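Local coordinates for adapter protein MecA 1 (Bacillus subtilis, PDB 3JTP) that serves as an adaptor that delivers ComK, Spx and unfolded or aggregated proteins to the ClpC protease, its C-terminal domain, the part present here, binding ClpC, at residues A[10-15]-A[65-70]; A[26-31]-A[88-93]; A[34-39]-A[79-84]. The protein carries 3 engineered substitutions. All coordinates share one frame; numbering follows the deposited sequence.

Contact 1 of 3, residues A[10-15]-A[65-70]; sequences VLRFGD and YANESS. Engineered in segment 65-70: Asn-67 (natural residue Thr).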
loop_
_atom_site.group_PDB
_atom_site.type_symbol
_atom_site.label_atom_id
_atom_site.label_comp_id
_atom_site.label_asym_id
_atom_site.label_seq_id
_atom_site.Cartn_x
_atom_site.Cartn_y
_atom_site.Cartn_z
ATOM N N VAL A 10 5.345 -3.955 3.946
ATOM C CA VAL A 10 5.487 -2.584 3.518
ATOM C C VAL A 10 5.968 -2.605 2.088
ATOM O O VAL A 10 7.013 -3.184 1.792
ATOM C CB VAL A 10 6.498 -1.825 4.327
ATOM C CG1 VAL A 10 6.803 -0.522 3.623
ATOM C CG2 VAL A 10 5.973 -1.573 5.733
ATOM N N LEU A 11 5.204 -1.961 1.210
ATOM C CA LEU A 11 5.516 -1.928 -0.215
ATOM C C LEU A 11 5.886 -0.506 -0.607
ATOM O O LEU A 11 5.253 0.455 -0.152
ATOM C CB LEU A 11 4.312 -2.399 -1.034
ATOM C CG LEU A 11 3.701 -3.739 -0.611
ATOM C CD1 LEU A 11 2.453 -4.023 -1.415
ATOM C CD2 LEU A 11 4.690 -4.886 -0.738
ATOM N N ARG A 12 6.913 -0.351 -1.437
ATOM C CA ARG A 12 7.312 0.988 -1.827
ATOM C C ARG A 12 6.963 1.276 -3.269
ATOM O O ARG A 12 7.150 0.423 -4.161
ATOM C CB ARG A 12 8.795 1.222 -1.595
ATOM C CG ARG A 12 9.709 0.505 -2.568
ATOM C CD ARG A 12 11.139 1.040 -2.421
ATOM N NE ARG A 12 12.085 0.321 -3.272
ATOM C CZ ARG A 12 12.469 -0.924 -3.034
ATOM N NH1 ARG A 12 11.960 -1.545 -1.987
ATOM N NH2 ARG A 12 13.333 -1.544 -3.842
ATOM N N PHE A 13 6.462 2.485 -3.490
ATOM C CA PHE A 13 6.078 2.932 -4.827
ATOM C C PHE A 13 6.986 4.057 -5.279
ATOM O O PHE A 13 7.214 5.001 -4.539
ATOM C CB PHE A 13 4.629 3.430 -4.833
ATOM C CG PHE A 13 3.618 2.362 -4.538
ATOM C CD1 PHE A 13 2.810 1.852 -5.546
ATOM C CD2 PHE A 13 3.465 1.866 -3.245
ATOM C CE1 PHE A 13 1.867 0.877 -5.276
ATOM C CE2 PHE A 13 2.518 0.874 -2.967
ATOM C CZ PHE A 13 1.721 0.383 -3.993
ATOM N N GLY A 14 7.475 3.962 -6.509
ATOM C CA GLY A 14 8.311 5.007 -7.071
ATOM C C GLY A 14 7.580 6.324 -7.292
ATOM O O GLY A 14 8.194 7.380 -7.281
ATOM N N ASP A 15 6.268 6.276 -7.504
ATOM C CA ASP A 15 5.519 7.521 -7.598
ATOM C C ASP A 15 4.026 7.363 -7.328
ATOM O O ASP A 15 3.484 6.267 -7.357
ATOM C CB ASP A 15 5.759 8.212 -8.943
ATOM C CG ASP A 15 5.148 7.448 -10.102
ATOM O OD1 ASP A 15 4.798 6.265 -9.899
ATOM O OD2 ASP A 15 5.018 8.023 -11.210
ATOM N N TYR A 65 3.061 -2.698 -9.305
ATOM C CA TYR A 65 3.142 -1.268 -9.091
ATOM C C TYR A 65 4.129 -0.891 -7.999
ATOM O O TYR A 65 4.498 0.273 -7.873
ATOM C CB TYR A 65 1.757 -0.722 -8.798
ATOM C CG TYR A 65 0.886 -0.922 -9.995
ATOM C CD1 TYR A 65 1.064 -0.144 -11.137
ATOM C CD2 TYR A 65 -0.050 -1.926 -10.024
ATOM C CE1 TYR A 65 0.313 -0.333 -12.258
ATOM C CE2 TYR A 65 -0.817 -2.132 -11.155
ATOM C CZ TYR A 65 -0.622 -1.326 -12.267
ATOM O OH TYR A 65 -1.375 -1.517 -13.371
ATOM N N ALA A 66 4.583 -1.875 -7.235
ATOM C CA ALA A 66 5.492 -1.604 -6.117
ATOM C C ALA A 66 6.566 -2.676 -5.887
ATOM O O ALA A 66 6.592 -3.708 -6.558
ATOM C CB ALA A 66 4.688 -1.392 -4.849
ATOM N N ASN A 67 7.439 -2.422 -4.911
ATOM C CA ASN A 67 8.475 -3.366 -4.520
ATOM C C ASN A 67 8.414 -3.604 -3.011
ATOM O O ASN A 67 8.075 -2.697 -2.258
ATOM C CB ASN A 67 9.847 -2.799 -4.898
ATOM C CG ASN A 67 10.114 -2.864 -6.405
ATOM O OD1 ASN A 67 10.326 -3.942 -6.962
ATOM N ND2 ASN A 67 10.101 -1.709 -7.064
ATOM N N GLU A 68 8.741 -4.810 -2.561
ATOM C CA GLU A 68 8.789 -5.064 -1.129
ATOM C C GLU A 68 9.906 -4.240 -0.493
ATOM O O GLU A 68 11.010 -4.183 -1.022
ATOM C CB GLU A 68 8.972 -6.553 -0.853
ATOM C CG GLU A 68 7.651 -7.300 -0.671
ATOM C CD GLU A 68 7.794 -8.798 -0.857
ATOM O OE1 GLU A 68 8.186 -9.227 -1.973
ATOM O OE2 GLU A 68 7.514 -9.543 0.110
ATOM N N SER A 69 9.610 -3.563 0.611
ATOM C CA SER A 69 10.636 -2.765 1.275
ATOM C C SER A 69 10.991 -3.320 2.651
ATOM O O SER A 69 10.161 -3.950 3.314
ATOM C CB SER A 69 10.195 -1.303 1.411
ATOM O OG SER A 69 11.189 -0.518 2.063
ATOM N N SER A 70 12.223 -3.067 3.082
ATOM C CA SER A 70 12.636 -3.399 4.434
ATOM C C SER A 70 12.513 -2.171 5.316
ATOM O O SER A 70 12.752 -2.242 6.526
ATOM C CB SER A 70 14.076 -3.906 4.472
ATOM O OG SER A 70 14.296 -4.920 3.516
HETATM O O HOH W 1 7.910 -5.508 3.568
HETATM O O HOH W 2 6.156 2.170 -8.403
#
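The first torsion of Phe-13 sets CG anti to the carbonyl carbon (chi1 -65°), turning the ring's face to Ala-66, while that of Arg-12 puts CG in the crowded position between the backbone N and carbonyl carbon (chi1 73°), from where an extended chain carries the guanidinium across the neighbouring strand. Ala-66 CB sits almost on the ring normal of Phe-13, 3.5 Å from the ring centroid, a CH-pi contact. A methyl suits the place: the same CB also lies 3.1 Å from Arg-12 O, which leaves little room for a larger group. The ring's other neighbours include Val-19 and Leu-22 of helix 16-24.

With Arg-12, the engineered Asn-67 forms an antiparallel hydrogen-bonded pair, Arg-12 N giving its hydrogen almost straight to Asn-67 O at 2.7 Å and Asn-67 N returning one to Arg-12 O at 3.0 Å. On the face these two residues share, Asn-67 CB rests over the centre of the guanidinium, 3.7 Å from Arg-12 CZ, and NH1 of Arg-12 reaches Glu-68 O in a weak bond of 3.0 Å. Leu-11 and Glu-68 occupy the other face side by side; Leu-11 CD2 touches Glu-68 CG at 3.8 Å, and Leu-11 runs on to Met-62 and Leu-63 of helix 54-65. Ser-69 N adds a bond to Val-10 O, and one water bridges Val-10 N and Ser-69 O, another Gly-14 N and Tyr-65 O. This is the antiparallel pairing of a short outermost strand onto strand 8-13 of the domain's five-stranded antiparallel sheet.

Contact 2 of 3, residues A[26-31]-A[88-93]; sequences NVNGSK and ALETIK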
loop_
_atom_site.group_PDB
_atom_site.type_symbol
_atom_site.label_atom_id
_atom_site.label_comp_id
_atom_site.label_asym_id
_atom_site.label_seq_id
_atom_site.Cartn_x
_atom_site.Cartn_y
_atom_site.Cartn_z
ATOM N N ASN A 26 -9.200 -2.511 -7.257
ATOM C CA ASN A 26 -10.031 -3.118 -6.223
ATOM C C ASN A 26 -9.381 -4.309 -5.543
ATOM O O ASN A 26 -10.041 -5.307 -5.262
ATOM C CB ASN A 26 -11.373 -3.536 -6.803
ATOM C CG ASN A 26 -12.409 -2.458 -6.672
ATOM O OD1 ASN A 26 -12.379 -1.661 -5.728
ATOM N ND2 ASN A 26 -13.336 -2.419 -7.619
ATOM N N VAL A 27 -8.082 -4.194 -5.286
ATOM C CA VAL A 27 -7.325 -5.219 -4.586
ATOM C C VAL A 27 -6.956 -4.681 -3.212
ATOM O O VAL A 27 -6.093 -5.229 -2.521
ATOM C CB VAL A 27 -6.024 -5.529 -5.319
ATOM C CG1 VAL A 27 -5.018 -4.438 -5.046
ATOM C CG2 VAL A 27 -5.472 -6.854 -4.869
ATOM N N ASN A 28 -7.593 -3.578 -2.834
ATOM C CA ASN A 28 -7.399 -3.017 -1.510
ATOM C C ASN A 28 -7.516 -4.116 -0.466
ATOM O O ASN A 28 -8.614 -4.422 0.026
ATOM C CB ASN A 28 -8.385 -1.875 -1.266
ATOM C CG ASN A 28 -9.417 -1.761 -2.366
ATOM O OD1 ASN A 28 -10.402 -2.514 -2.388
ATOM N ND2 ASN A 28 -9.204 -0.811 -3.290
ATOM N N GLY A 29 -6.361 -4.702 -0.153
ATOM C CA GLY A 29 -6.260 -5.950 0.576
ATOM C C GLY A 29 -6.453 -5.771 2.051
ATOM O O GLY A 29 -5.483 -5.639 2.792
ATOM N N SER A 30 -7.711 -5.815 2.476
ATOM C CA SER A 30 -8.075 -5.378 3.807
ATOM C C SER A 30 -7.246 -4.141 4.148
ATOM O O SER A 30 -7.070 -3.282 3.280
ATOM C CB SER A 30 -7.945 -6.509 4.825
ATOM O OG SER A 30 -8.972 -7.468 4.603
ATOM N N LYS A 31 -6.716 -4.046 5.368
ATOM C CA LYS A 31 -6.160 -2.775 5.848
ATOM C C LYS A 31 -4.890 -2.309 5.117
ATOM O O LYS A 31 -3.925 -3.056 4.961
ATOM C CB LYS A 31 -5.941 -2.810 7.361
ATOM C CG LYS A 31 -7.164 -3.277 8.135
ATOM C CD LYS A 31 -6.820 -3.549 9.598
ATOM C CE LYS A 31 -7.783 -4.549 10.243
ATOM N NZ LYS A 31 -7.282 -5.007 11.582
ATOM N N ALA A 88 -6.488 3.202 3.114
ATOM C CA ALA A 88 -5.776 4.040 2.156
ATOM C C ALA A 88 -6.150 3.789 0.695
ATOM O O ALA A 88 -6.505 4.715 -0.011
ATOM C CB ALA A 88 -4.265 3.921 2.360
ATOM N N LEU A 89 -6.097 2.545 0.240
ATOM C CA LEU A 89 -6.325 2.280 -1.183
ATOM C C LEU A 89 -7.751 2.631 -1.608
ATOM O O LEU A 89 -7.948 3.242 -2.664
ATOM C CB LEU A 89 -5.968 0.841 -1.567
ATOM C CG LEU A 89 -4.480 0.495 -1.677
ATOM C CD1 LEU A 89 -4.331 -0.902 -2.240
ATOM C CD2 LEU A 89 -3.687 1.497 -2.525
ATOM N N GLU A 90 -8.728 2.262 -0.778
ATOM C CA GLU A 90 -10.126 2.654 -0.998
ATOM C C GLU A 90 -10.269 4.180 -1.059
ATOM O O GLU A 90 -11.004 4.715 -1.875
ATOM C CB GLU A 90 -11.037 2.123 0.131
ATOM C CG GLU A 90 -11.158 0.598 0.256
ATOM C CD GLU A 90 -10.087 -0.012 1.147
ATOM O OE1 GLU A 90 -9.182 0.734 1.579
ATOM O OE2 GLU A 90 -10.144 -1.239 1.411
ATOM N N THR A 91 -9.577 4.891 -0.174
ATOM C CA THR A 91 -9.706 6.339 -0.173
ATOM C C THR A 91 -9.064 6.932 -1.422
ATOM O O THR A 91 -9.628 7.823 -2.050
ATOM C CB THR A 91 -9.118 6.971 1.109
ATOM O OG1 THR A 91 -9.839 6.475 2.244
ATOM C CG2 THR A 91 -9.236 8.493 1.069
ATOM N N ILE A 92 -7.886 6.429 -1.785
ATOM C CA ILE A 92 -7.233 6.880 -3.008
ATOM C C ILE A 92 -8.112 6.577 -4.258
ATOM O O ILE A 92 -8.308 7.432 -5.125
ATOM C CB ILE A 92 -5.835 6.237 -3.173
ATOM C CG1 ILE A 92 -4.884 6.686 -2.044
ATOM C CG2 ILE A 92 -5.262 6.597 -4.519
ATOM C CD1 ILE A 92 -4.616 8.158 -2.028
ATOM N N LYS A 93 -8.643 5.364 -4.350
ATOM C CA LYS A 93 -9.484 5.031 -5.496
ATOM C C LYS A 93 -10.622 6.048 -5.627
ATOM O O LYS A 93 -10.849 6.598 -6.699
ATOM C CB LYS A 93 -10.034 3.613 -5.376
ATOM C CG LYS A 93 -11.011 3.219 -6.489
ATOM C CD LYS A 93 -11.644 1.872 -6.159
ATOM C CE LYS A 93 -12.914 1.631 -6.947
ATOM N NZ LYS A 93 -13.576 0.405 -6.448
#
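The loop that leaves helix 16-24 and leads into strand 31-37 lies along one flank of the C-terminal helix 88-96, touching it at two separate places. At the first, Lys-93 stretches its chain away from the helix, CG anti to the backbone N (chi1 176°), and the ammonium tip meets the side chain of Asn-26. NZ gives a very short hydrogen bond of 2.5 Å to Asn-26 OD1, approaching in the plane of the amide on a lone pair of the oxygen. Asn-26 is the first residue to depart from helical angles, with positive phi (53°), a conformation asparagine accepts more readily than most residues. Its CB points away from helix 88-96, but the amide end comes back to it, crossing the lysine obliquely.

The second place centres on Asn-28, whose CB packs on Leu-89 CB at 3.6 Å, and CD1 of Leu-89 reaches the backbone at Asn-28 CA, 3.8 Å away. Glu-90, bent at its second torsion, folds its carboxylate back so that OE2 comes nearer still to Asn-28 CB, at 3.3 Å, a contact with carbon. The nearly eclipsed first torsion of Asn-28 (chi1 8°) suggests some strain, and ND2, buried here, finds no partner in the model. Gly-29 then centres an inverse gamma turn that redirects the chain toward strand 31-37. There Thr-32 OG1 takes the N-H of Leu-89, while Leu-89 itself reaches Met-62 of helix 54-65. The arrangement is a helix-to-strand connection packed on helix 88-96, with Asn-28 on Leu-89 and the Lys-93 to Asn-26 bond at the exposed loop end.

Contact 3 of 3, residues A[34-39]-A[79-84]; sequences LYSFEN and YGKLII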
loop_
_atom_site.group_PDB
_atom_site.type_symbol
_atom_site.label_atom_id
_atom_site.label_comp_id
_atom_site.label_asym_id
_atom_site.label_seq_id
_atom_site.Cartn_x
_atom_site.Cartn_y
_atom_site.Cartn_z
ATOM N N LEU A 34 -1.074 4.433 4.129
ATOM C CA LEU A 34 -0.166 5.035 3.165
ATOM C C LEU A 34 0.680 6.141 3.794
ATOM O O LEU A 34 0.149 7.005 4.490
ATOM C CB LEU A 34 -0.962 5.573 1.964
ATOM C CG LEU A 34 -0.154 6.225 0.837
ATOM C CD1 LEU A 34 0.543 5.182 -0.054
ATOM C CD2 LEU A 34 -1.065 7.127 0.001
ATOM N N TYR A 35 1.991 6.097 3.544
ATOM C CA TYR A 35 2.926 7.121 4.002
ATOM C C TYR A 35 3.727 7.657 2.808
ATOM O O TYR A 35 3.826 6.980 1.781
ATOM C CB TYR A 35 3.942 6.539 5.006
ATOM C CG TYR A 35 3.384 6.008 6.302
ATOM C CD1 TYR A 35 3.486 6.730 7.493
ATOM C CD2 TYR A 35 2.780 4.764 6.347
ATOM C CE1 TYR A 35 2.976 6.220 8.684
ATOM C CE2 TYR A 35 2.270 4.254 7.518
ATOM C CZ TYR A 35 2.365 4.977 8.675
ATOM O OH TYR A 35 1.832 4.421 9.809
ATOM N N SER A 36 4.319 8.846 2.943
ATOM C CA SER A 36 5.434 9.230 2.063
ATOM C C SER A 36 6.713 9.285 2.864
ATOM O O SER A 36 6.680 9.468 4.081
ATOM C CB SER A 36 5.224 10.583 1.361
ATOM O OG SER A 36 4.832 11.607 2.260
ATOM N N PHE A 37 7.838 9.150 2.170
ATOM C CA PHE A 37 9.131 9.192 2.812
ATOM C C PHE A 37 10.220 9.315 1.745
ATOM O O PHE A 37 10.333 8.476 0.849
ATOM C CB PHE A 37 9.316 7.945 3.688
ATOM C CG PHE A 37 10.634 7.889 4.410
ATOM C CD1 PHE A 37 10.919 8.782 5.436
ATOM C CD2 PHE A 37 11.579 6.924 4.081
ATOM C CE1 PHE A 37 12.150 8.728 6.113
ATOM C CE2 PHE A 37 12.809 6.861 4.755
ATOM C CZ PHE A 37 13.095 7.765 5.766
ATOM N N GLU A 38 10.997 10.391 1.824
ATOM C CA GLU A 38 12.129 10.571 0.935
ATOM C C GLU A 38 11.748 10.393 -0.530
ATOM O O GLU A 38 12.416 9.659 -1.255
ATOM C CB GLU A 38 13.229 9.556 1.262
ATOM C CG GLU A 38 13.924 9.761 2.580
ATOM C CD GLU A 38 14.476 11.162 2.725
ATOM O OE1 GLU A 38 15.013 11.710 1.727
ATOM O OE2 GLU A 38 14.372 11.711 3.843
ATOM N N ASN A 39 10.680 11.045 -0.967
ATOM C CA ASN A 39 10.344 11.064 -2.394
ATOM C C ASN A 39 9.591 9.835 -2.864
ATOM O O ASN A 39 9.165 9.780 -4.002
ATOM C CB ASN A 39 11.606 11.235 -3.262
ATOM C CG ASN A 39 12.581 12.259 -2.694
ATOM O OD1 ASN A 39 13.779 11.978 -2.531
ATOM N ND2 ASN A 39 12.070 13.449 -2.374
ATOM N N TYR A 79 9.485 9.422 10.976
ATOM C CA TYR A 79 10.149 10.253 9.978
ATOM C C TYR A 79 9.405 10.323 8.627
ATOM O O TYR A 79 9.928 10.848 7.635
ATOM C CB TYR A 79 11.567 9.745 9.781
ATOM C CG TYR A 79 12.391 9.746 11.054
ATOM C CD1 TYR A 79 12.879 10.936 11.587
ATOM C CD2 TYR A 79 12.697 8.558 11.714
ATOM C CE1 TYR A 79 13.650 10.945 12.750
ATOM C CE2 TYR A 79 13.464 8.556 12.883
ATOM C CZ TYR A 79 13.938 9.752 13.394
ATOM O OH TYR A 79 14.704 9.766 14.543
ATOM N N GLY A 80 8.183 9.796 8.594
ATOM C CA GLY A 80 7.375 9.852 7.393
ATOM C C GLY A 80 6.114 10.677 7.579
ATOM O O GLY A 80 5.689 10.954 8.702
ATOM N N LYS A 81 5.503 11.076 6.470
ATOM C CA LYS A 81 4.223 11.761 6.542
ATOM C C LYS A 81 3.123 10.726 6.420
ATOM O O LYS A 81 3.040 9.996 5.428
ATOM C CB LYS A 81 4.098 12.809 5.424
ATOM C CG LYS A 81 2.720 13.434 5.309
ATOM C CD LYS A 81 2.415 14.332 6.494
ATOM C CE LYS A 81 0.935 14.727 6.488
ATOM N NZ LYS A 81 0.632 15.801 7.481
ATOM N N LEU A 82 2.261 10.651 7.417
ATOM C CA LEU A 82 1.131 9.755 7.334
ATOM C C LEU A 82 0.083 10.412 6.448
ATOM O O LEU A 82 -0.301 11.555 6.674
ATOM C CB LEU A 82 0.583 9.468 8.727
ATOM C CG LEU A 82 -0.751 8.745 8.829
ATOM C CD1 LEU A 82 -0.716 7.430 8.092
ATOM C CD2 LEU A 82 -1.097 8.529 10.313
ATOM N N ILE A 83 -0.374 9.696 5.426
ATOM C CA ILE A 83 -1.256 10.312 4.429
ATOM C C ILE A 83 -2.693 9.855 4.642
ATOM O O ILE A 83 -3.588 10.686 4.813
ATOM C CB ILE A 83 -0.744 10.057 2.966
ATOM C CG1 ILE A 83 0.662 10.635 2.808
ATOM C CG2 ILE A 83 -1.698 10.654 1.916
ATOM C CD1 ILE A 83 1.457 10.047 1.647
ATOM N N ILE A 84 -2.902 8.537 4.646
ATOM C CA ILE A 84 -4.190 7.940 5.011
ATOM C C ILE A 84 -3.917 6.727 5.900
ATOM O O ILE A 84 -2.981 5.953 5.631
ATOM C CB ILE A 84 -4.976 7.434 3.769
ATOM C CG1 ILE A 84 -4.993 8.482 2.661
ATOM C CG2 ILE A 84 -6.411 7.016 4.159
ATOM C CD1 ILE A 84 -5.970 9.607 2.913
#
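Tyr-35 and Leu-82 cross obliquely on one face of the sheet, the leucine methyl lying over the aromatic ring. With CG anti to the carbonyl carbon (chi1 -63°), the tyrosine ring lies on the face shared with Leu-82, and Leu-82 CD1 stands 4.1 Å from its centroid, offset toward the rim in a CH-pi contact. The same ring packs on Ile-73, Leu-76 and Glu-77 of helix 73-79, so a broad, flat side chain fits between helix and strand. An alanine here would remove the ring and would probably loosen both the cover over Leu-82 and the packing against helix 73-79.

Phe-37 meets the end of that helix differently: its CG is anti to the backbone N (chi1 -180°), and Tyr-79 O lies in plane at the ring edge, 3.2 Å from Phe-37 CD1, where the slightly positive ring hydrogens would probably suit a carbonyl oxygen. Gly-80 follows; a CB there would press on Ser-36 O. On the opposite face Ser-36 OG lies against the aliphatic base of Lys-81, 3.5 Å from its CB, a small side chain beside a long one that leads away.

Between these faces the strands pair antiparallel, with Ser-36 and Lys-81 bonded both ways through their backbones. Ile-83 and Ile-84 both confront Leu-34, a classic beta bulge: Leu-34 O accepts from Ile-83 N at 2.9 Å and, weakly, from Ile-84 N at 3.4 Å. The bulge turns Ile-83 toward the partner strand, its CD1 lying 3.5 Å from Tyr-35 C, while CG2 meets Leu-34 CD2. A doubly gripped carbonyl, with apolar branches packed over neighbouring peptide atoms, implies a strand pair held by both backbone bonds and side-chain contact despite its irregular register.

Overall arrangement
From the N terminus, strand 8-13 supplies the first half of contact 1, which closes only when the chain, after helix 16-24, strands 31-37 and 40-46 and helix 54-65, returns at 65-70. Before that closure, 26-31 and 34-39 have opened contacts 2 and 3, so both cross contact 1. Contact 3 closes at 79-84 and contact 2 last, at 88-93, leaving contact 3 nested inside it. Contacts 1 and 3 attach the outermost strands, 67-68 and 81-84, to the same five-stranded antiparallel sheet, whereas contact 2 fastens a loop to the final helix. Contacts 2 and 3 meet where Ala-88 and Ile-92 pack on Leu-34 and Thr-91 on Ile-84.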